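Probable dehydrogenase (Bordetella bronchiseptica, PDB 3MOI) is a putative oxidoreductase of the GFO/IDH/MocA family that probably binds a nicotinamide dinucleotide cofactor in its Rossmann-fold domain. Local coordinates at residues 155-167 against 260-274. Numbering follows the deposited sequence.
Sequences DFLYRPRRPEELD and RKVLRQLEGDEAELR
Glu270 grips the backbone of Arg161. Its OE2 accepts from Arg161 N at 2.6 Å with the anti lone pair, and the N-H...O angle is 150°. Glu270 CG lies anti to the backbone N (chi1 -172°), and the extended chain carries the carboxylate across to the loop. The same oxygen has a salt bridge to Arg208. Beside it, the ring of buried Pro160 packs against helix 270-278. Pro160 CB faces the backbone of Arg274, and its CG meets Leu273 CD1 at 3.8 Å. Leu263, on helix 258-265, packs against Tyr158 and Pro160. Its CD2 lies 3.3 Å from Tyr158 O and also reaches the edge of the Tyr158 ring.

The loop follows strand 145-153 of the large mixed sheet in the GFO/IDH/MocA C-terminal domain. Helices 258-265 and 270-278, linked by a short loop, pack on it. Asp269 N-caps the second through Ala271 N.

Arg260 lies over one face of the buried Tyr158 ring in a cation-pi contact, CZ 4.3 Å from the centroid. Its NH2 hydrogen-bonds Tyr233 O and forms a salt bridge with Asp324 of the second subunit. Tyr158 OH is hydrogen-bonded to Asp205.

Contacts are looser round the Arg274 guanidinium, near exposed Pro163 and Glu164. Glu165 OE1 sits over its face, 3.4 Å from NH1, so that salt bridge rests on charge alone. Arg161 NH1 donates to Glu165 OE2 in a salt bridge, and Arg162 N donates to OE1, so Glu165 is held within its own loop. Two like charges also come close beside this carboxylate, Arg162 NH1 to Arg274 NH1 3.6 Å, with the guanidinium planes 72° apart.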
loop_
_atom_site.group_PDB
_atom_site.type_symbol
_atom_site.label_atom_id
_atom_site.label_comp_id
_atom_site.label_asym_id
_atom_site.label_seq_id
_atom_site.Cartn_x
_atom_site.Cartn_y
_atom_site.Cartn_z
ATOM N N ASP A 155 -15.618 -5.397 -2.553
ATOM C CA ASP A 155 -17.022 -5.002 -2.422
ATOM C C ASP A 155 -17.749 -5.680 -1.264
ATOM O O ASP A 155 -19.006 -5.733 -1.238
ATOM C CB ASP A 155 -17.770 -5.245 -3.718
ATOM C CG ASP A 155 -17.948 -6.735 -4.032
ATOM O OD1 ASP A 155 -18.494 -7.013 -5.164
ATOM O OD2 ASP A 155 -17.529 -7.579 -3.164
ATOM N N PHE A 156 -16.967 -6.099 -0.287
ATOM C CA PHE A 156 -17.389 -6.950 0.795
ATOM C C PHE A 156 -18.575 -6.355 1.527
ATOM O O PHE A 156 -19.584 -7.022 1.782
ATOM C CB PHE A 156 -16.204 -7.164 1.765
ATOM C CG PHE A 156 -16.578 -7.799 3.067
ATOM C CD1 PHE A 156 -16.497 -9.186 3.239
ATOM C CD2 PHE A 156 -16.949 -7.031 4.129
ATOM C CE1 PHE A 156 -16.842 -9.791 4.445
ATOM C CE2 PHE A 156 -17.273 -7.623 5.359
ATOM C CZ PHE A 156 -17.236 -9.014 5.504
ATOM N N LEU A 157 -18.492 -5.098 1.882
ATOM C CA LEU A 157 -19.556 -4.576 2.712
ATOM C C LEU A 157 -20.902 -4.608 1.957
ATOM O O LEU A 157 -21.942 -4.620 2.595
ATOM C CB LEU A 157 -19.254 -3.151 3.195
ATOM C CG LEU A 157 -20.151 -2.727 4.379
ATOM C CD1 LEU A 157 -19.753 -3.504 5.590
ATOM C CD2 LEU A 157 -20.117 -1.205 4.652
ATOM N N TYR A 158 -20.898 -4.608 0.621
ATOM C CA TYR A 158 -22.147 -4.557 -0.105
ATOM C C TYR A 158 -22.567 -5.899 -0.722
ATOM O O TYR A 158 -23.426 -5.921 -1.555
ATOM C CB TYR A 158 -22.109 -3.427 -1.134
ATOM C CG TYR A 158 -22.009 -2.085 -0.423
ATOM C CD1 TYR A 158 -23.145 -1.401 0.003
ATOM C CD2 TYR A 158 -20.779 -1.548 -0.093
ATOM C CE1 TYR A 158 -23.048 -0.179 0.694
ATOM C CE2 TYR A 158 -20.688 -0.349 0.593
ATOM C CZ TYR A 158 -21.823 0.323 0.976
ATOM O OH TYR A 158 -21.678 1.506 1.641
ATOM N N ARG A 159 -21.972 -7.006 -0.288
ATOM C CA ARG A 159 -22.500 -8.314 -0.606
ATOM C C ARG A 159 -23.703 -8.529 0.308
ATOM O O ARG A 159 -23.856 -7.847 1.304
ATOM C CB ARG A 159 -21.444 -9.395 -0.362
ATOM C CG ARG A 159 -20.130 -9.088 -1.036
ATOM C CD ARG A 159 -19.186 -10.248 -1.051
ATOM N NE ARG A 159 -17.879 -9.795 -1.509
ATOM C CZ ARG A 159 -16.694 -10.261 -1.101
ATOM N NH1 ARG A 159 -16.600 -11.248 -0.213
ATOM N NH2 ARG A 159 -15.589 -9.707 -1.592
ATOM N N PRO A 160 -24.596 -9.440 -0.052
ATOM C CA PRO A 160 -25.808 -9.638 0.732
ATOM C C PRO A 160 -25.574 -10.206 2.136
ATOM O O PRO A 160 -24.987 -11.256 2.260
ATOM C CB PRO A 160 -26.602 -10.639 -0.120
ATOM C CG PRO A 160 -26.185 -10.352 -1.503
ATOM C CD PRO A 160 -24.731 -9.989 -1.413
ATOM N N ARG A 161 -26.097 -9.530 3.163
ATOM C CA ARG A 161 -25.804 -9.856 4.551
ATOM C C ARG A 161 -27.025 -9.933 5.438
ATOM O O ARG A 161 -28.016 -9.230 5.235
ATOM C CB ARG A 161 -24.907 -8.780 5.145
ATOM C CG ARG A 161 -23.626 -8.528 4.404
ATOM C CD ARG A 161 -22.515 -9.489 4.796
ATOM N NE ARG A 161 -21.359 -9.257 3.932
ATOM C CZ ARG A 161 -20.429 -10.162 3.625
ATOM N NH1 ARG A 161 -20.467 -11.416 4.091
ATOM N NH2 ARG A 161 -19.443 -9.803 2.811
ATOM N N ARG A 162 -26.918 -10.761 6.462
ATOM C CA ARG A 162 -27.895 -10.786 7.517
ATOM C C ARG A 162 -27.582 -9.595 8.424
ATOM O O ARG A 162 -26.434 -9.152 8.492
ATOM C CB ARG A 162 -27.816 -12.127 8.265
ATOM C CG ARG A 162 -28.252 -13.331 7.402
ATOM C CD ARG A 162 -28.336 -14.631 8.215
ATOM N NE ARG A 162 -28.877 -15.793 7.460
ATOM C CZ ARG A 162 -28.166 -16.668 6.730
ATOM N NH1 ARG A 162 -26.839 -16.558 6.583
ATOM N NH2 ARG A 162 -28.793 -17.673 6.140
ATOM N N PRO A 163 -28.592 -9.063 9.116
ATOM C CA PRO A 163 -28.365 -7.830 9.865
ATOM C C PRO A 163 -27.398 -7.963 11.034
ATOM O O PRO A 163 -26.698 -7.009 11.343
ATOM C CB PRO A 163 -29.768 -7.425 10.322
ATOM C CG PRO A 163 -30.494 -8.745 10.468
ATOM C CD PRO A 163 -29.911 -9.651 9.396
ATOM N N GLU A 164 -27.291 -9.116 11.663
ATOM C CA GLU A 164 -26.185 -9.298 12.615
ATOM C C GLU A 164 -24.762 -9.182 11.999
ATOM O O GLU A 164 -23.789 -8.896 12.716
ATOM C CB GLU A 164 -26.300 -10.620 13.348
ATOM C CG GLU A 164 -26.275 -11.879 12.424
ATOM C CD GLU A 164 -27.694 -12.415 12.056
ATOM O OE1 GLU A 164 -28.681 -11.588 11.968
ATOM O OE2 GLU A 164 -27.774 -13.670 11.866
ATOM N N GLU A 165 -24.609 -9.418 10.700
ATOM C CA GLU A 165 -23.289 -9.255 10.085
ATOM C C GLU A 165 -22.880 -7.784 9.888
ATOM O O GLU A 165 -21.727 -7.530 9.490
ATOM C CB GLU A 165 -23.248 -9.921 8.723
ATOM C CG GLU A 165 -23.262 -11.403 8.715
ATOM C CD GLU A 165 -23.305 -11.910 7.279
ATOM O OE1 GLU A 165 -24.404 -12.000 6.721
ATOM O OE2 GLU A 165 -22.240 -12.189 6.696
ATOM N N LEU A 166 -23.818 -6.842 10.093
ATOM C CA LEU A 166 -23.526 -5.379 10.099
ATOM C C LEU A 166 -23.498 -4.786 11.527
ATOM O O LEU A 166 -23.834 -3.602 11.737
ATOM C CB LEU A 166 -24.517 -4.596 9.211
ATOM C CG LEU A 166 -24.693 -5.214 7.817
ATOM C CD1 LEU A 166 -25.859 -4.597 7.038
ATOM C CD2 LEU A 166 -23.376 -5.148 7.046
ATOM N N ASP A 167 -23.119 -5.634 12.484
ATOM C CA ASP A 167 -22.907 -5.258 13.867
ATOM C C ASP A 167 -21.584 -5.853 14.357
ATOM O O ASP A 167 -21.453 -7.055 14.661
ATOM C CB ASP A 167 -24.070 -5.756 14.714
ATOM C CG ASP A 167 -23.985 -5.319 16.200
ATOM O OD1 ASP A 167 -22.937 -4.789 16.632
ATOM O OD2 ASP A 167 -24.986 -5.541 16.941
ATOM N N ARG A 260 -23.465 -2.945 -4.736
ATOM C CA ARG A 260 -24.312 -1.849 -4.284
ATOM C C ARG A 260 -25.564 -1.653 -5.199
ATOM O O ARG A 260 -26.652 -1.362 -4.699
ATOM C CB ARG A 260 -23.493 -0.550 -4.187
ATOM C CG ARG A 260 -24.306 0.636 -3.651
ATOM C CD ARG A 260 -23.616 2.011 -3.827
ATOM N NE ARG A 260 -22.575 2.218 -2.810
ATOM C CZ ARG A 260 -21.300 1.846 -2.927
ATOM N NH1 ARG A 260 -20.873 1.268 -4.055
ATOM N NH2 ARG A 260 -20.444 2.093 -1.922
ATOM N N LYS A 261 -25.401 -1.804 -6.516
ATOM C CA LYS A 261 -26.535 -1.790 -7.458
ATOM C C LYS A 261 -27.516 -2.888 -7.079
ATOM O O LYS A 261 -28.676 -2.621 -6.791
ATOM C CB LYS A 261 -26.045 -2.014 -8.905
ATOM C CG LYS A 261 -26.996 -1.549 -10.043
ATOM C CD LYS A 261 -26.456 -1.891 -11.487
ATOM C CE LYS A 261 -24.860 -1.829 -11.605
ATOM N NZ LYS A 261 -24.172 -0.468 -11.358
ATOM N N VAL A 262 -27.030 -4.119 -7.041
ATOM C CA VAL A 262 -27.879 -5.252 -6.678
ATOM C C VAL A 262 -28.705 -4.940 -5.420
ATOM O O VAL A 262 -29.889 -5.240 -5.376
ATOM C CB VAL A 262 -27.083 -6.576 -6.528
ATOM C CG1 VAL A 262 -27.935 -7.623 -5.883
ATOM C CG2 VAL A 262 -26.553 -7.075 -7.880
ATOM N N LEU A 263 -28.120 -4.299 -4.420
ATOM C CA LEU A 263 -28.855 -4.073 -3.173
ATOM C C LEU A 263 -29.865 -2.940 -3.265
ATOM O O LEU A 263 -30.911 -3.013 -2.646
ATOM C CB LEU A 263 -27.910 -3.813 -2.002
ATOM C CG LEU A 263 -27.201 -4.967 -1.268
ATOM C CD1 LEU A 263 -26.687 -6.147 -2.159
ATOM C CD2 LEU A 263 -26.038 -4.305 -0.462
ATOM N N ARG A 264 -29.566 -1.898 -4.033
ATOM C CA ARG A 264 -30.426 -0.711 -4.109
ATOM C C ARG A 264 -31.771 -1.048 -4.809
ATOM O O ARG A 264 -32.862 -0.616 -4.380
ATOM C CB ARG A 264 -29.665 0.410 -4.834
ATOM C CG ARG A 264 -30.419 1.734 -4.987
ATOM C CD ARG A 264 -29.546 2.876 -5.626
ATOM N NE ARG A 264 -28.775 2.483 -6.828
ATOM C CZ ARG A 264 -29.276 2.266 -8.056
ATOM N NH1 ARG A 264 -30.577 2.370 -8.320
ATOM N NH2 ARG A 264 -28.457 1.924 -9.044
ATOM N N GLN A 265 -31.667 -1.830 -5.883
ATOM C CA GLN A 265 -32.813 -2.281 -6.670
ATOM C C GLN A 265 -33.560 -3.411 -5.996
ATOM O O GLN A 265 -34.739 -3.634 -6.279
ATOM C CB GLN A 265 -32.341 -2.761 -8.038
ATOM C CG GLN A 265 -31.748 -1.638 -8.893
ATOM C CD GLN A 265 -31.186 -2.149 -10.204
ATOM O OE1 GLN A 265 -30.732 -3.313 -10.302
ATOM N NE2 GLN A 265 -31.209 -1.294 -11.221
ATOM N N LEU A 266 -32.868 -4.138 -5.126
ATOM C CA LEU A 266 -33.480 -5.228 -4.393
ATOM C C LEU A 266 -34.794 -4.774 -3.808
ATOM O O LEU A 266 -34.844 -3.770 -3.091
ATOM C CB LEU A 266 -32.585 -5.690 -3.248
ATOM C CG LEU A 266 -33.186 -6.648 -2.203
ATOM C CD1 LEU A 266 -34.108 -5.861 -1.251
ATOM C CD2 LEU A 266 -33.883 -7.860 -2.830
ATOM N N GLU A 267 -35.834 -5.533 -4.133
ATOM C CA GLU A 267 -37.144 -5.456 -3.515
ATOM C C GLU A 267 -37.365 -6.718 -2.600
ATOM O O GLU A 267 -37.219 -7.894 -3.028
ATOM C CB GLU A 267 -38.194 -5.293 -4.645
ATOM C CG GLU A 267 -39.497 -6.098 -4.555
ATOM C CD GLU A 267 -40.479 -5.760 -5.710
ATOM O OE1 GLU A 267 -41.475 -6.506 -5.891
ATOM O OE2 GLU A 267 -40.249 -4.760 -6.438
ATOM N N GLY A 268 -37.686 -6.460 -1.331
ATOM C CA GLY A 268 -37.831 -7.523 -0.330
ATOM C C GLY A 268 -36.798 -7.347 0.782
ATOM O O GLY A 268 -36.435 -6.216 1.133
ATOM N N ASP A 269 -36.334 -8.469 1.337
ATOM C CA ASP A 269 -35.460 -8.484 2.503
ATOM C C ASP A 269 -34.116 -9.066 2.054
ATOM O O ASP A 269 -34.056 -10.156 1.462
ATOM C CB ASP A 269 -36.134 -9.283 3.649
ATOM C CG ASP A 269 -35.137 -9.831 4.727
ATOM O OD1 ASP A 269 -35.601 -10.675 5.539
ATOM O OD2 ASP A 269 -33.918 -9.454 4.793
ATOM N N GLU A 270 -33.055 -8.314 2.344
ATOM C CA GLU A 270 -31.668 -8.685 2.012
ATOM C C GLU A 270 -31.162 -10.035 2.607
ATOM O O GLU A 270 -30.414 -10.776 1.969
ATOM C CB GLU A 270 -30.764 -7.538 2.463
ATOM C CG GLU A 270 -29.346 -7.652 2.045
ATOM C CD GLU A 270 -28.446 -6.771 2.870
ATOM O OE1 GLU A 270 -28.702 -5.554 2.936
ATOM O OE2 GLU A 270 -27.476 -7.302 3.464
ATOM N N ALA A 271 -31.569 -10.334 3.834
ATOM C CA ALA A 271 -31.225 -11.599 4.472
ATOM C C ALA A 271 -31.623 -12.785 3.551
ATOM O O ALA A 271 -30.855 -13.739 3.398
ATOM C CB ALA A 271 -31.910 -11.692 5.863
ATOM N N GLU A 272 -32.806 -12.693 2.921
ATOM C CA GLU A 272 -33.289 -13.697 1.951
ATOM C C GLU A 272 -32.403 -13.802 0.720
ATOM O O GLU A 272 -32.147 -14.905 0.232
ATOM C CB GLU A 272 -34.739 -13.386 1.457
ATOM C CG GLU A 272 -35.843 -14.354 1.939
ATOM C CD GLU A 272 -35.715 -15.836 1.436
ATOM O OE1 GLU A 272 -36.147 -16.133 0.289
ATOM O OE2 GLU A 272 -35.219 -16.705 2.211
ATOM N N LEU A 273 -31.980 -12.663 0.180
ATOM C CA LEU A 273 -31.106 -12.721 -0.970
ATOM C C LEU A 273 -29.850 -13.487 -0.550
ATOM O O LEU A 273 -29.326 -14.308 -1.322
ATOM C CB LEU A 273 -30.739 -11.337 -1.466
ATOM C CG LEU A 273 -30.524 -11.209 -2.979
ATOM C CD1 LEU A 273 -29.565 -10.053 -3.231
ATOM C CD2 LEU A 273 -30.022 -12.491 -3.674
ATOM N N ARG A 274 -29.410 -13.234 0.689
ATOM C CA ARG A 274 -28.208 -13.829 1.226
ATOM C C ARG A 274 -28.323 -15.367 1.213
ATOM O O ARG A 274 -27.558 -16.072 0.532
ATOM C CB ARG A 274 -27.931 -13.252 2.649
ATOM C CG ARG A 274 -26.577 -13.610 3.330
ATOM C CD ARG A 274 -25.581 -14.167 2.317
ATOM N NE ARG A 274 -24.142 -14.114 2.615
ATOM C CZ ARG A 274 -23.538 -14.422 3.753
ATOM N NH1 ARG A 274 -24.202 -14.792 4.840
ATOM N NH2 ARG A 274 -22.236 -14.364 3.774
#